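Local coordinates for protein aromatic-amino-acid transaminase TyrB (Burkholderia cenocepacia K56-2Valvano, PDB 4WD2) that probably transfers the amino group of aromatic amino acids to 2-oxo acids, using pyridoxal phosphate carried as a Schiff base on a lysine, at residues Q29-D34 against G374-R379; A85-V90 against I103-T108; K123-D128 against L280-G285; L197-W202 against D232-R237; V208-E213 against A240-P245. All blocks are in the same frame, centred on the assembly; numbering follows the deposited sequence.

Contact 1 of 5, residues Q29-D34 against G374-R379; sequences QKDPRD and GVYILR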
# COMPACT_ATOMS: atom_id res chain seq x y z
N GLN A 29 -24.71 -15.51 -10.23
CA GLN A 29 -25.57 -15.37 -9.06
C GLN A 29 -27.05 -15.49 -9.44
O GLN A 29 -27.81 -16.19 -8.77
CB GLN A 29 -25.31 -14.04 -8.35
CG GLN A 29 -23.87 -13.86 -7.85
CD GLN A 29 -23.52 -14.76 -6.67
OE1 GLN A 29 -22.66 -15.64 -6.78
NE2 GLN A 29 -24.18 -14.53 -5.54
N LYS A 30 -27.45 -14.82 -10.52
CA LYS A 30 -28.84 -14.86 -10.98
C LYS A 30 -29.23 -16.22 -11.59
O LYS A 30 -30.42 -16.55 -11.63
CB LYS A 30 -29.10 -13.75 -12.01
N ASP A 31 -28.24 -16.97 -12.07
CA ASP A 31 -28.46 -18.31 -12.63
C ASP A 31 -29.22 -19.17 -11.63
O ASP A 31 -28.73 -19.45 -10.54
CB ASP A 31 -27.12 -18.96 -13.00
CG ASP A 31 -27.27 -20.15 -13.94
OD1 ASP A 31 -28.29 -20.87 -13.86
OD2 ASP A 31 -26.36 -20.37 -14.76
N PRO A 32 -30.44 -19.60 -12.00
CA PRO A 32 -31.35 -20.34 -11.11
C PRO A 32 -31.03 -21.82 -11.00
O PRO A 32 -31.63 -22.50 -10.16
CB PRO A 32 -32.71 -20.14 -11.78
CG PRO A 32 -32.38 -20.09 -13.24
CD PRO A 32 -31.05 -19.37 -13.33
N ARG A 33 -30.11 -22.33 -11.82
CA ARG A 33 -29.87 -23.76 -11.90
C ARG A 33 -29.07 -24.29 -10.71
O ARG A 33 -28.02 -23.75 -10.37
CB ARG A 33 -29.16 -24.10 -13.21
CG ARG A 33 -30.01 -23.79 -14.44
CD ARG A 33 -29.26 -24.01 -15.74
NE ARG A 33 -28.21 -23.02 -15.95
CZ ARG A 33 -27.54 -22.88 -17.09
NH1 ARG A 33 -27.82 -23.66 -18.13
NH2 ARG A 33 -26.60 -21.95 -17.20
N ASP A 34 -29.59 -25.34 -10.09
CA ASP A 34 -29.02 -25.86 -8.85
C ASP A 34 -27.63 -26.44 -9.04
O ASP A 34 -26.84 -26.49 -8.09
CB ASP A 34 -29.95 -26.92 -8.24
N GLY A 374 -24.21 -24.79 -17.44
CA GLY A 374 -24.10 -24.04 -16.20
C GLY A 374 -22.73 -24.05 -15.54
O GLY A 374 -22.61 -23.89 -14.33
N VAL A 375 -21.68 -24.26 -16.33
CA VAL A 375 -20.31 -24.26 -15.81
C VAL A 375 -19.59 -23.02 -16.31
O VAL A 375 -19.51 -22.78 -17.52
CB VAL A 375 -19.54 -25.53 -16.22
CG1 VAL A 375 -18.05 -25.39 -15.93
CG2 VAL A 375 -20.11 -26.75 -15.49
N TYR A 376 -19.05 -22.23 -15.38
CA TYR A 376 -18.52 -20.90 -15.72
C TYR A 376 -16.99 -20.83 -15.67
O TYR A 376 -16.38 -20.99 -14.61
CB TYR A 376 -19.11 -19.85 -14.77
CG TYR A 376 -20.59 -19.56 -14.92
CD1 TYR A 376 -21.56 -20.54 -14.69
CD2 TYR A 376 -21.04 -18.28 -15.24
CE1 TYR A 376 -22.92 -20.27 -14.81
CE2 TYR A 376 -22.40 -17.99 -15.36
CZ TYR A 376 -23.33 -18.99 -15.14
OH TYR A 376 -24.68 -18.70 -15.27
N ILE A 377 -16.38 -20.58 -16.83
CA ILE A 377 -14.95 -20.28 -16.90
C ILE A 377 -14.75 -19.00 -17.72
O ILE A 377 -15.71 -18.46 -18.26
CB ILE A 377 -14.14 -21.45 -17.51
CG1 ILE A 377 -14.55 -21.72 -18.96
CG2 ILE A 377 -14.28 -22.71 -16.68
CD1 ILE A 377 -13.69 -22.76 -19.64
N LEU A 378 -13.52 -18.50 -17.79
CA LEU A 378 -13.27 -17.24 -18.49
C LEU A 378 -13.36 -17.40 -19.99
O LEU A 378 -13.22 -18.51 -20.51
CB LEU A 378 -11.90 -16.67 -18.12
CG LEU A 378 -11.66 -16.20 -16.69
CD1 LEU A 378 -10.42 -15.32 -16.64
CD2 LEU A 378 -12.87 -15.45 -16.15
N ARG A 379 -13.58 -16.29 -20.69
CA ARG A 379 -13.66 -16.28 -22.15
C ARG A 379 -12.38 -16.83 -22.78
O ARG A 379 -12.41 -17.38 -23.88
CB ARG A 379 -13.92 -14.86 -22.66

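Contact 2 of 5, residues A85-V90 against I103-T108; sequences AVQSLV and IATLQT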
# COMPACT_ATOMS: atom_id res chain seq x y z
N ALA A 85 12.48 -13.76 7.52
CA ALA A 85 11.71 -14.98 7.35
C ALA A 85 11.34 -15.18 5.88
O ALA A 85 11.46 -16.27 5.34
CB ALA A 85 10.45 -14.95 8.20
N VAL A 86 10.90 -14.11 5.24
CA VAL A 86 10.54 -14.16 3.83
C VAL A 86 11.73 -14.53 2.95
O VAL A 86 11.62 -15.35 2.05
CB VAL A 86 9.95 -12.82 3.36
CG1 VAL A 86 9.84 -12.78 1.84
CG2 VAL A 86 8.60 -12.62 3.99
N GLN A 87 12.88 -13.91 3.23
CA GLN A 87 14.08 -14.17 2.45
C GLN A 87 14.52 -15.62 2.58
O GLN A 87 14.88 -16.28 1.59
CB GLN A 87 15.21 -13.23 2.88
CG GLN A 87 16.40 -13.25 1.96
CD GLN A 87 17.56 -12.49 2.53
OE1 GLN A 87 18.41 -13.05 3.20
NE2 GLN A 87 17.59 -11.19 2.27
N SER A 88 14.47 -16.14 3.80
CA SER A 88 14.79 -17.53 4.08
C SER A 88 13.82 -18.49 3.39
O SER A 88 14.22 -19.51 2.82
CB SER A 88 14.78 -17.78 5.59
OG SER A 88 15.19 -19.10 5.88
N LEU A 89 12.53 -18.18 3.44
CA LEU A 89 11.52 -19.02 2.81
C LEU A 89 11.71 -19.10 1.30
O LEU A 89 11.62 -20.17 0.71
CB LEU A 89 10.12 -18.50 3.12
CG LEU A 89 8.97 -19.13 2.34
CD1 LEU A 89 8.79 -20.60 2.72
CD2 LEU A 89 7.69 -18.35 2.59
N VAL A 90 11.98 -17.95 0.68
CA VAL A 90 12.09 -17.88 -0.77
C VAL A 90 13.37 -18.50 -1.31
O VAL A 90 13.33 -19.26 -2.28
CB VAL A 90 11.99 -16.42 -1.26
CG1 VAL A 90 12.31 -16.33 -2.75
CG2 VAL A 90 10.61 -15.86 -0.98
N ILE A 103 21.38 -10.09 -1.04
CA ILE A 103 19.95 -9.97 -1.30
C ILE A 103 19.30 -8.85 -0.49
O ILE A 103 19.30 -8.89 0.73
CB ILE A 103 19.19 -11.27 -0.97
CG1 ILE A 103 19.81 -12.47 -1.68
CG2 ILE A 103 17.72 -11.15 -1.36
CD1 ILE A 103 19.18 -13.78 -1.26
N ALA A 104 18.74 -7.85 -1.18
CA ALA A 104 17.94 -6.84 -0.51
C ALA A 104 16.48 -7.28 -0.48
O ALA A 104 15.87 -7.45 -1.53
CB ALA A 104 18.07 -5.48 -1.21
N THR A 105 15.93 -7.47 0.72
CA THR A 105 14.53 -7.88 0.88
C THR A 105 13.71 -6.88 1.72
O THR A 105 14.16 -6.43 2.78
CB THR A 105 14.42 -9.27 1.54
OG1 THR A 105 15.05 -10.24 0.70
CG2 THR A 105 12.96 -9.66 1.76
N LEU A 106 12.52 -6.54 1.23
CA LEU A 106 11.58 -5.73 2.00
C LEU A 106 10.16 -6.28 1.94
O LEU A 106 9.78 -7.00 1.01
CB LEU A 106 11.59 -4.27 1.53
CG LEU A 106 10.99 -3.97 0.16
CD1 LEU A 106 10.37 -2.58 0.15
CD2 LEU A 106 12.04 -4.09 -0.93
N GLN A 107 9.37 -5.90 2.94
CA GLN A 107 7.96 -6.22 3.03
C GLN A 107 7.16 -5.37 2.05
O GLN A 107 7.42 -4.18 1.91
CB GLN A 107 7.47 -6.00 4.46
CG GLN A 107 5.97 -6.14 4.67
CD GLN A 107 5.55 -5.62 6.03
OE1 GLN A 107 6.36 -5.55 6.95
NE2 GLN A 107 4.28 -5.24 6.15
N THR A 108 6.20 -5.99 1.37
CA THR A 108 5.41 -5.28 0.36
C THR A 108 3.92 -5.53 0.51
O THR A 108 3.50 -6.43 1.26
CB THR A 108 5.83 -5.68 -1.08
OG1 THR A 108 5.51 -7.05 -1.31
CG2 THR A 108 7.32 -5.45 -1.31

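Contact 3 of 5, residues K123-D128 against L280-G285; sequences KRYFPD and LGQLAG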
# COMPACT_ATOMS: atom_id res chain seq x y z
N LYS A 123 12.46 1.81 -13.23
CA LYS A 123 12.22 2.94 -14.14
C LYS A 123 13.19 4.07 -13.86
O LYS A 123 13.65 4.76 -14.77
CB LYS A 123 10.78 3.44 -14.02
CG LYS A 123 10.44 4.62 -14.92
CD LYS A 123 10.65 4.25 -16.39
CE LYS A 123 10.44 5.46 -17.30
NZ LYS A 123 10.51 5.07 -18.74
N ARG A 124 13.51 4.25 -12.58
CA ARG A 124 14.35 5.35 -12.15
C ARG A 124 15.80 5.11 -12.55
O ARG A 124 16.51 6.05 -12.91
CB ARG A 124 14.23 5.55 -10.64
CG ARG A 124 15.02 6.71 -10.12
CD ARG A 124 14.39 7.33 -8.89
NE ARG A 124 15.26 8.37 -8.36
CZ ARG A 124 16.15 8.15 -7.40
NH1 ARG A 124 16.25 6.95 -6.86
NH2 ARG A 124 16.92 9.14 -6.97
N TYR A 125 16.23 3.85 -12.52
CA TYR A 125 17.63 3.52 -12.78
C TYR A 125 17.87 2.84 -14.12
O TYR A 125 19.00 2.78 -14.58
CB TYR A 125 18.18 2.67 -11.64
CG TYR A 125 18.38 3.50 -10.40
CD1 TYR A 125 19.41 4.43 -10.32
CD2 TYR A 125 17.51 3.40 -9.31
CE1 TYR A 125 19.59 5.22 -9.21
CE2 TYR A 125 17.68 4.18 -8.18
CZ TYR A 125 18.72 5.09 -8.14
OH TYR A 125 18.90 5.88 -7.02
N PHE A 126 16.81 2.36 -14.75
CA PHE A 126 16.91 1.80 -16.10
C PHE A 126 15.80 2.32 -17.01
O PHE A 126 15.02 1.54 -17.55
CB PHE A 126 16.87 0.27 -16.03
CG PHE A 126 17.95 -0.33 -15.16
CD1 PHE A 126 19.17 -0.71 -15.70
CD2 PHE A 126 17.75 -0.49 -13.79
CE1 PHE A 126 20.17 -1.25 -14.90
CE2 PHE A 126 18.75 -1.03 -12.98
CZ PHE A 126 19.95 -1.42 -13.54
N PRO A 127 15.74 3.65 -17.21
CA PRO A 127 14.60 4.30 -17.87
C PRO A 127 14.40 3.91 -19.33
O PRO A 127 13.28 4.01 -19.84
CB PRO A 127 14.94 5.79 -17.76
CG PRO A 127 16.43 5.83 -17.70
CD PRO A 127 16.82 4.62 -16.91
N ASP A 128 15.46 3.47 -19.99
CA ASP A 128 15.39 3.14 -21.41
C ASP A 128 15.14 1.65 -21.66
O ASP A 128 14.92 1.24 -22.80
CB ASP A 128 16.66 3.61 -22.11
CG ASP A 128 16.78 5.13 -22.13
OD1 ASP A 128 15.74 5.80 -22.21
OD2 ASP A 128 17.92 5.65 -22.06
N LEU A 280 18.70 -1.62 -1.48
CA LEU A 280 17.65 -1.64 -0.45
C LEU A 280 17.22 -0.22 -0.09
O LEU A 280 16.03 0.05 0.10
CB LEU A 280 18.12 -2.38 0.81
CG LEU A 280 17.05 -2.57 1.89
CD1 LEU A 280 15.91 -3.45 1.39
CD2 LEU A 280 17.63 -3.15 3.18
N GLY A 281 18.18 0.69 -0.01
CA GLY A 281 17.89 2.08 0.29
C GLY A 281 17.03 2.74 -0.78
O GLY A 281 16.16 3.56 -0.47
N GLN A 282 17.26 2.40 -2.04
CA GLN A 282 16.49 3.00 -3.12
C GLN A 282 15.13 2.34 -3.26
O GLN A 282 14.18 2.95 -3.74
CB GLN A 282 17.26 2.95 -4.44
CG GLN A 282 18.56 3.77 -4.43
CD GLN A 282 18.34 5.24 -4.10
OE1 GLN A 282 17.24 5.78 -4.30
NE2 GLN A 282 19.38 5.89 -3.60
N LEU A 283 15.03 1.08 -2.84
CA LEU A 283 13.72 0.43 -2.78
C LEU A 283 12.88 1.09 -1.67
O LEU A 283 11.69 1.33 -1.84
CB LEU A 283 13.87 -1.07 -2.55
CG LEU A 283 14.51 -1.88 -3.69
CD1 LEU A 283 14.80 -3.30 -3.23
CD2 LEU A 283 13.63 -1.90 -4.94
N ALA A 284 13.52 1.40 -0.54
CA ALA A 284 12.87 2.18 0.52
C ALA A 284 12.45 3.56 -0.00
O ALA A 284 11.41 4.08 0.38
CB ALA A 284 13.80 2.33 1.72
N GLY A 285 13.27 4.13 -0.88
CA GLY A 285 12.95 5.38 -1.56
C GLY A 285 11.67 5.28 -2.38
O GLY A 285 10.85 6.19 -2.37
O HOH W 1 13.95 4.94 -5.71

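Contact 4 of 5, residues L197-W202 against D232-R237; sequences LDEGQW and DAFAVR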
# COMPACT_ATOMS: atom_id res chain seq x y z
N LEU A 197 7.85 -24.08 -17.16
CA LEU A 197 9.13 -24.62 -17.62
C LEU A 197 9.55 -25.75 -16.70
O LEU A 197 9.23 -25.73 -15.51
CB LEU A 197 10.21 -23.53 -17.63
CG LEU A 197 10.35 -22.56 -18.80
CD1 LEU A 197 9.09 -21.73 -19.00
CD2 LEU A 197 11.55 -21.66 -18.56
N ASP A 198 10.27 -26.74 -17.23
CA ASP A 198 10.92 -27.71 -16.35
C ASP A 198 12.32 -27.20 -16.00
O ASP A 198 12.77 -26.19 -16.53
CB ASP A 198 10.98 -29.11 -16.99
CG ASP A 198 11.77 -29.16 -18.30
OD1 ASP A 198 12.92 -28.67 -18.35
OD2 ASP A 198 11.23 -29.70 -19.29
N GLU A 199 12.99 -27.88 -15.07
CA GLU A 199 14.27 -27.40 -14.54
C GLU A 199 15.39 -27.39 -15.57
O GLU A 199 16.36 -26.65 -15.42
CB GLU A 199 14.67 -28.24 -13.34
CG GLU A 199 13.72 -28.03 -12.17
CD GLU A 199 14.15 -28.75 -10.91
OE1 GLU A 199 15.14 -29.51 -10.96
OE2 GLU A 199 13.50 -28.53 -9.88
N GLY A 200 15.26 -28.22 -16.60
CA GLY A 200 16.21 -28.20 -17.70
C GLY A 200 16.02 -26.97 -18.57
O GLY A 200 16.99 -26.31 -18.94
N GLN A 201 14.77 -26.66 -18.89
CA GLN A 201 14.44 -25.46 -19.65
C GLN A 201 14.85 -24.21 -18.87
O GLN A 201 15.35 -23.24 -19.45
CB GLN A 201 12.94 -25.44 -19.99
CG GLN A 201 12.51 -26.63 -20.87
CD GLN A 201 11.01 -26.68 -21.10
OE1 GLN A 201 10.23 -26.43 -20.19
NE2 GLN A 201 10.60 -27.01 -22.32
N TRP A 202 14.66 -24.25 -17.56
CA TRP A 202 15.10 -23.15 -16.70
C TRP A 202 16.60 -22.90 -16.81
O TRP A 202 17.02 -21.76 -16.97
CB TRP A 202 14.73 -23.41 -15.24
CG TRP A 202 13.38 -22.85 -14.86
CD1 TRP A 202 12.31 -23.55 -14.40
CD2 TRP A 202 12.97 -21.47 -14.93
NE1 TRP A 202 11.25 -22.69 -14.17
CE2 TRP A 202 11.63 -21.42 -14.49
CE3 TRP A 202 13.61 -20.29 -15.31
CZ2 TRP A 202 10.92 -20.22 -14.42
CZ3 TRP A 202 12.89 -19.09 -15.25
CH2 TRP A 202 11.56 -19.07 -14.80
N ASP A 232 9.27 -25.19 -6.01
CA ASP A 232 8.59 -24.07 -6.64
C ASP A 232 9.51 -22.85 -6.75
O ASP A 232 9.33 -22.01 -7.63
CB ASP A 232 7.30 -23.72 -5.88
CG ASP A 232 6.16 -24.71 -6.16
OD1 ASP A 232 6.31 -25.57 -7.06
OD2 ASP A 232 5.11 -24.63 -5.49
N ALA A 233 10.50 -22.76 -5.87
CA ALA A 233 11.43 -21.63 -5.90
C ALA A 233 12.73 -21.90 -6.68
O ALA A 233 13.66 -21.10 -6.60
CB ALA A 233 11.76 -21.20 -4.49
N PHE A 234 12.78 -23.01 -7.42
CA PHE A 234 14.02 -23.41 -8.11
C PHE A 234 14.59 -22.31 -9.00
O PHE A 234 15.80 -22.07 -8.98
CB PHE A 234 13.83 -24.68 -8.96
CG PHE A 234 15.03 -25.00 -9.84
CD1 PHE A 234 16.11 -25.70 -9.32
CD2 PHE A 234 15.09 -24.56 -11.16
CE1 PHE A 234 17.22 -25.98 -10.11
CE2 PHE A 234 16.20 -24.83 -11.94
CZ PHE A 234 17.27 -25.53 -11.42
N ALA A 235 13.73 -21.67 -9.78
CA ALA A 235 14.18 -20.64 -10.72
C ALA A 235 14.86 -19.49 -9.99
O ALA A 235 15.91 -19.01 -10.41
CB ALA A 235 13.01 -20.13 -11.54
N VAL A 236 14.26 -19.06 -8.89
CA VAL A 236 14.80 -17.99 -8.08
C VAL A 236 16.14 -18.39 -7.46
O VAL A 236 17.11 -17.64 -7.52
CB VAL A 236 13.80 -17.58 -6.96
CG1 VAL A 236 14.45 -16.64 -5.99
CG2 VAL A 236 12.56 -16.94 -7.58
N ARG A 237 16.18 -19.58 -6.87
CA ARG A 237 17.36 -20.05 -6.16
C ARG A 237 18.52 -20.32 -7.13
O ARG A 237 19.67 -20.04 -6.81
CB ARG A 237 17.03 -21.29 -5.33
CG ARG A 237 15.98 -21.03 -4.27
CD ARG A 237 15.70 -22.25 -3.36
NE ARG A 237 14.61 -21.94 -2.43
CZ ARG A 237 14.13 -22.77 -1.51
NH1 ARG A 237 14.63 -23.98 -1.37
NH2 ARG A 237 13.14 -22.39 -0.73

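Contact 5 of 5, residues V208-E213 against A240-P245; sequences VIEARE and ARRGVP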
# COMPACT_ATOMS: atom_id res chain seq x y z
N VAL A 208 21.00 -17.92 -21.18
CA VAL A 208 20.73 -16.78 -22.05
C VAL A 208 20.62 -15.45 -21.28
O VAL A 208 21.26 -14.46 -21.64
CB VAL A 208 19.44 -17.02 -22.87
CG1 VAL A 208 18.94 -15.72 -23.48
CG2 VAL A 208 19.67 -18.08 -23.94
N ILE A 209 19.82 -15.46 -20.23
CA ILE A 209 19.62 -14.28 -19.38
C ILE A 209 20.96 -13.75 -18.84
O ILE A 209 21.22 -12.54 -18.87
CB ILE A 209 18.66 -14.62 -18.21
CG1 ILE A 209 17.23 -14.75 -18.74
CG2 ILE A 209 18.73 -13.56 -17.11
CD1 ILE A 209 16.29 -15.45 -17.78
N GLU A 210 21.80 -14.67 -18.37
CA GLU A 210 23.14 -14.32 -17.91
C GLU A 210 24.00 -13.75 -19.05
O GLU A 210 24.58 -12.67 -18.92
CB GLU A 210 23.82 -15.55 -17.31
CG GLU A 210 25.21 -15.30 -16.77
CD GLU A 210 25.81 -16.53 -16.12
OE1 GLU A 210 25.62 -17.64 -16.66
OE2 GLU A 210 26.45 -16.40 -15.06
N ALA A 211 24.08 -14.49 -20.15
CA ALA A 211 24.96 -14.11 -21.25
C ALA A 211 24.56 -12.78 -21.88
O ALA A 211 25.42 -11.99 -22.27
CB ALA A 211 24.98 -15.20 -22.32
N ARG A 212 23.26 -12.53 -21.97
CA ARG A 212 22.79 -11.32 -22.63
C ARG A 212 22.62 -10.14 -21.67
O ARG A 212 22.21 -9.06 -22.09
CB ARG A 212 21.47 -11.61 -23.35
CG ARG A 212 21.58 -12.68 -24.44
CD ARG A 212 22.54 -12.25 -25.54
NE ARG A 212 22.46 -13.12 -26.71
CZ ARG A 212 23.25 -13.02 -27.77
NH1 ARG A 212 24.19 -12.08 -27.83
NH2 ARG A 212 23.11 -13.87 -28.79
N GLU A 213 22.95 -10.35 -20.40
CA GLU A 213 22.91 -9.30 -19.38
C GLU A 213 21.52 -8.71 -19.25
O GLU A 213 21.35 -7.49 -19.18
CB GLU A 213 23.92 -8.19 -19.71
CG GLU A 213 25.36 -8.66 -19.70
CD GLU A 213 26.31 -7.60 -20.20
OE1 GLU A 213 27.05 -7.89 -21.16
OE2 GLU A 213 26.33 -6.49 -19.63
N ALA A 240 19.96 -16.97 -8.39
CA ALA A 240 20.77 -16.39 -7.32
C ALA A 240 22.08 -17.15 -7.08
O ALA A 240 23.12 -16.54 -6.80
CB ALA A 240 19.96 -16.30 -6.04
N ARG A 241 22.06 -18.48 -7.16
CA ARG A 241 23.29 -19.25 -7.02
C ARG A 241 24.30 -18.90 -8.11
O ARG A 241 25.52 -18.97 -7.90
CB ARG A 241 23.01 -20.76 -7.04
CG ARG A 241 22.60 -21.36 -5.69
CD ARG A 241 22.55 -22.89 -5.75
NE ARG A 241 21.52 -23.37 -6.68
CZ ARG A 241 20.27 -23.68 -6.32
NH1 ARG A 241 19.88 -23.54 -5.06
NH2 ARG A 241 19.41 -24.12 -7.23
N ARG A 242 23.79 -18.53 -9.28
CA ARG A 242 24.65 -18.26 -10.42
C ARG A 242 25.01 -16.79 -10.52
O ARG A 242 25.68 -16.36 -11.46
CB ARG A 242 23.96 -18.74 -11.71
CG ARG A 242 23.88 -20.27 -11.81
CD ARG A 242 23.22 -20.74 -13.10
NE ARG A 242 23.91 -20.22 -14.28
CZ ARG A 242 23.61 -20.56 -15.53
NH1 ARG A 242 22.62 -21.41 -15.77
NH2 ARG A 242 24.30 -20.03 -16.54
N GLY A 243 24.57 -16.01 -9.54
CA GLY A 243 24.95 -14.61 -9.42
C GLY A 243 24.26 -13.66 -10.37
O GLY A 243 24.75 -12.56 -10.63
N VAL A 244 23.12 -14.06 -10.91
CA VAL A 244 22.40 -13.23 -11.88
C VAL A 244 21.59 -12.15 -11.18
O VAL A 244 20.87 -12.44 -10.22
CB VAL A 244 21.48 -14.10 -12.77
CG1 VAL A 244 20.70 -13.24 -13.76
CG2 VAL A 244 22.31 -15.15 -13.52
N PRO A 245 21.73 -10.88 -11.63
CA PRO A 245 20.90 -9.78 -11.11
C PRO A 245 19.42 -10.09 -11.27
O PRO A 245 18.93 -10.12 -12.40
CB PRO A 245 21.30 -8.58 -11.98
CG PRO A 245 21.93 -9.20 -13.21
CD PRO A 245 22.64 -10.42 -12.68
O HOH W 2 26.39 -19.13 -14.17
O HOH W 3 26.22 -14.67 -13.31

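Contact 1 of 5, residues Q29-D34 against G374-R379
Arg33 and Gly374 face each other at the closest backbone approach, CA to CA 7.2 Å, where the turn after helix 20-30 runs beside the start of strand 375-376. The hydrogen bond across the contact comes from Tyr376, whose OH donates to Asp31 OD2; the measured 2.4 Å is very short and doubtful as an exact value. The oxygen lies at the ring edge, with carboxylate and ring planes 61° apart. Asp31 is itself held by Arg33, side-on: NE meets OD1 at 3.0 Å and NH2 meets OD2 at 2.9 Å, a salt bridge. OD1 also accepts from Arg33 N, closing an Asx turn. With the chain bent at chi3 (-70°) the guanidinium turns back to Asp31, and Gly374 CA lies over one of its faces, 3.4 Å from NH2. Glu371 O and Arg370 O, from helix 363-371, take further bonds from NH1 and NH2. The buried carboxylate thus has a donor from Arg33 on each oxygen, and this salt bridge should help keep it ionised.

Contact 2 of 5, residues A85-V90 against I103-T108
Gln87 reaches from helix 80-91 down to strand 103-108, which it meets between Ile103 and Thr105. Its CG stands opposite the backbone N (chi1 -169°) and chi2 continues the extended line, which carries the amide at full length to the strand. There NE2 donates to Thr105 OG1 at 3.1 Å, nearly straight (167°) and with the hydroxyl in the amide plane. The same nitrogen lies 3.6 Å from Ile103 CB, packing against the root of that branched side chain. Thr105 turns OG1 to the side of its own backbone N, which presents the hydroxyl to Gln87 and sends CG2 toward Val86, where CG1 stands 4.4 Å away in a looser apolar touch. The helix segment passes the strand segment at 117°, axes 8.7 Å apart. Beyond the pair, Ser267 of the adjoining strand also bonds Thr105 OG1, Arg98 bonds Gln87 OE1, and a glycerol, probably from the crystallisation liquor, bonds NE2. With both ends of the amide engaged, its flip is set: oxygen to the arginine, nitrogen to the threonine. The helix is thereby joined to an edge strand of the large sheet by a directional polar bond more than by apolar packing.

Contact 3 of 5, residues K123-D128 against L280-G285
Arg124 and Tyr125, in the last turn of helix 110-125, converge on one residue of helix 273-288, Gln282. The direct hydrogen bond runs from Arg124 NH1 to Gln282 OE1, 3.0 Å long and bent (N-H...O 144°). The donor stands well above the carbonyl plane, away from the lone pairs. The arginine chain is extended from CG to NE, and this carries the guanidinium out to the glutamine. Water mediates a second link: water 1 donates to the backbone Gln282 O at 2.8 Å and accepts a weak bond from Arg124 NH1.

In the fold, both helices belong to the large pyridoxal-phosphate-binding domain of a class I aminotransferase, and this corner of it meets the second subunit. Asp14 of the second subunit is bonded by Tyr125 OH through its carboxylate and by Gln282 NE2 through its backbone O, while Ile13 of that subunit packs on both side chains.

Close packing makes up the rest. Tyr125 OH presses on the amide carbon, 3.0 Å from Gln282 CD, with ring and amide planes 68° apart. Gln282 CG lies 3.9 Å from Tyr125 CE2, approaching the ring obliquely. The glutamine bends at chi2 (-58°), which folds its amide back across the phenol end of the tyrosine. Within helix 110-125, Arg124 CG lies over the rim of one face of the Tyr125 ring.

Contact 4 of 5, residues L197-W202 against D232-R237
Glu199, in the first turn of helix 199-211, lies across the ring of Phe234, in the first turn of helix 234-241. From the root outward, Glu199 CB is 4.0 Å from Phe234 CE2 at the rim. CG then moves over the face, 4.0 Å from the ring centroid and 15° off the normal, a CH-pi contact. CD follows above the CG-CD1 side, and at the tip OE2 comes to 3.8 Å from Phe234 CG, while OE1 lies farther out, near CE1. The extended chain carries the carboxylate on over the ring, and its last torsion leaves it almost flat there, the two planes 13° apart. Phe234 reaches across because its CG points opposite its backbone N (chi1 172°), and this also brings its edge to Trp202, where CE2 is 3.9 Å from Trp202 CB.

Deeper in, Ala235 CB sits squarely over one face of the indole, 3.4 Å from the centroid of the six-membered ring of Trp202. Leu197 CD2 covers the opposite face, so the indole is sandwiched between two aliphatic groups. Leu197 in turn packs on Met170 and Leu165. Within its own segment, Asp198 OD1 accepts from Gln201 N at 2.8 Å and Gln201 OE1 from Asp198 N, a capping box that starts helix 199-211. No hydrogen bond crosses; ring faces covered by aliphatic groups and a carboxylate join the N-terminal turns of two helices in the large domain of the class I aminotransferase fold.

Contact 5 of 5, residues V208-E213 against A240-P245
Glu210 and Arg242 meet where the ends of helices 199-211 and 234-241 come together, CA of Glu210 lying 6.2 Å from CA of Val244. Arg242 NH2 gives Glu210 OE1 a salt-bridging hydrogen bond of 2.7 Å, bent to 143°, with the two flat groups 65° apart. The other carboxylate oxygen is served by water: water 2 donates to Glu210 OE2 at 2.9 Å while accepting from Arg242 NE, and water 3 joins OE2 to the backbone Arg242 O, 2.6 Å from that carbonyl. Arg242 NH1 turns to Glu203 and Asp207, so the guanidinium serves three acidic residues. With CG anti to its backbone N (chi1 -179°) and the chain extended beyond it, Glu210 carries its carboxylate to Arg242. Beneath, Ile209 CG2 packs on Val244 CG1 at 3.9 Å. Both helices end in a Schellman motif, at Glu213 and Gly243. The pair packs on strand 215-220, where Ile209 and Val244 both touch Pro216, and Pro245, at the exit toward strand 246-251, packs on Met9 of the second subunit.

Overall arrangement
Contacts 4 and 5 pin the same two helices, 199-211 and 234-241, at their beginnings and ends, with centres 13 Å apart; Phe234 CE1 and Arg241 NH2 touch between them at 4.1 Å. Contact 2 adjoins contact 4 through Arg237 NE, 3.0 Å from Val90 O, and contact 3 through Leu106 CD2 and Leu283 CD1, 3.7 Å apart. These four lie on and beside the large sheet; Lys254, just after its strand 246-251, carries the pyridoxal phosphate Schiff base. Contacts 3 and 5 also reach the second subunit. Contact 1 stands apart on the opposite side of the chain's centre, its centre 37 to 46 Å from the others, joining the N-terminal region to the C-terminal part.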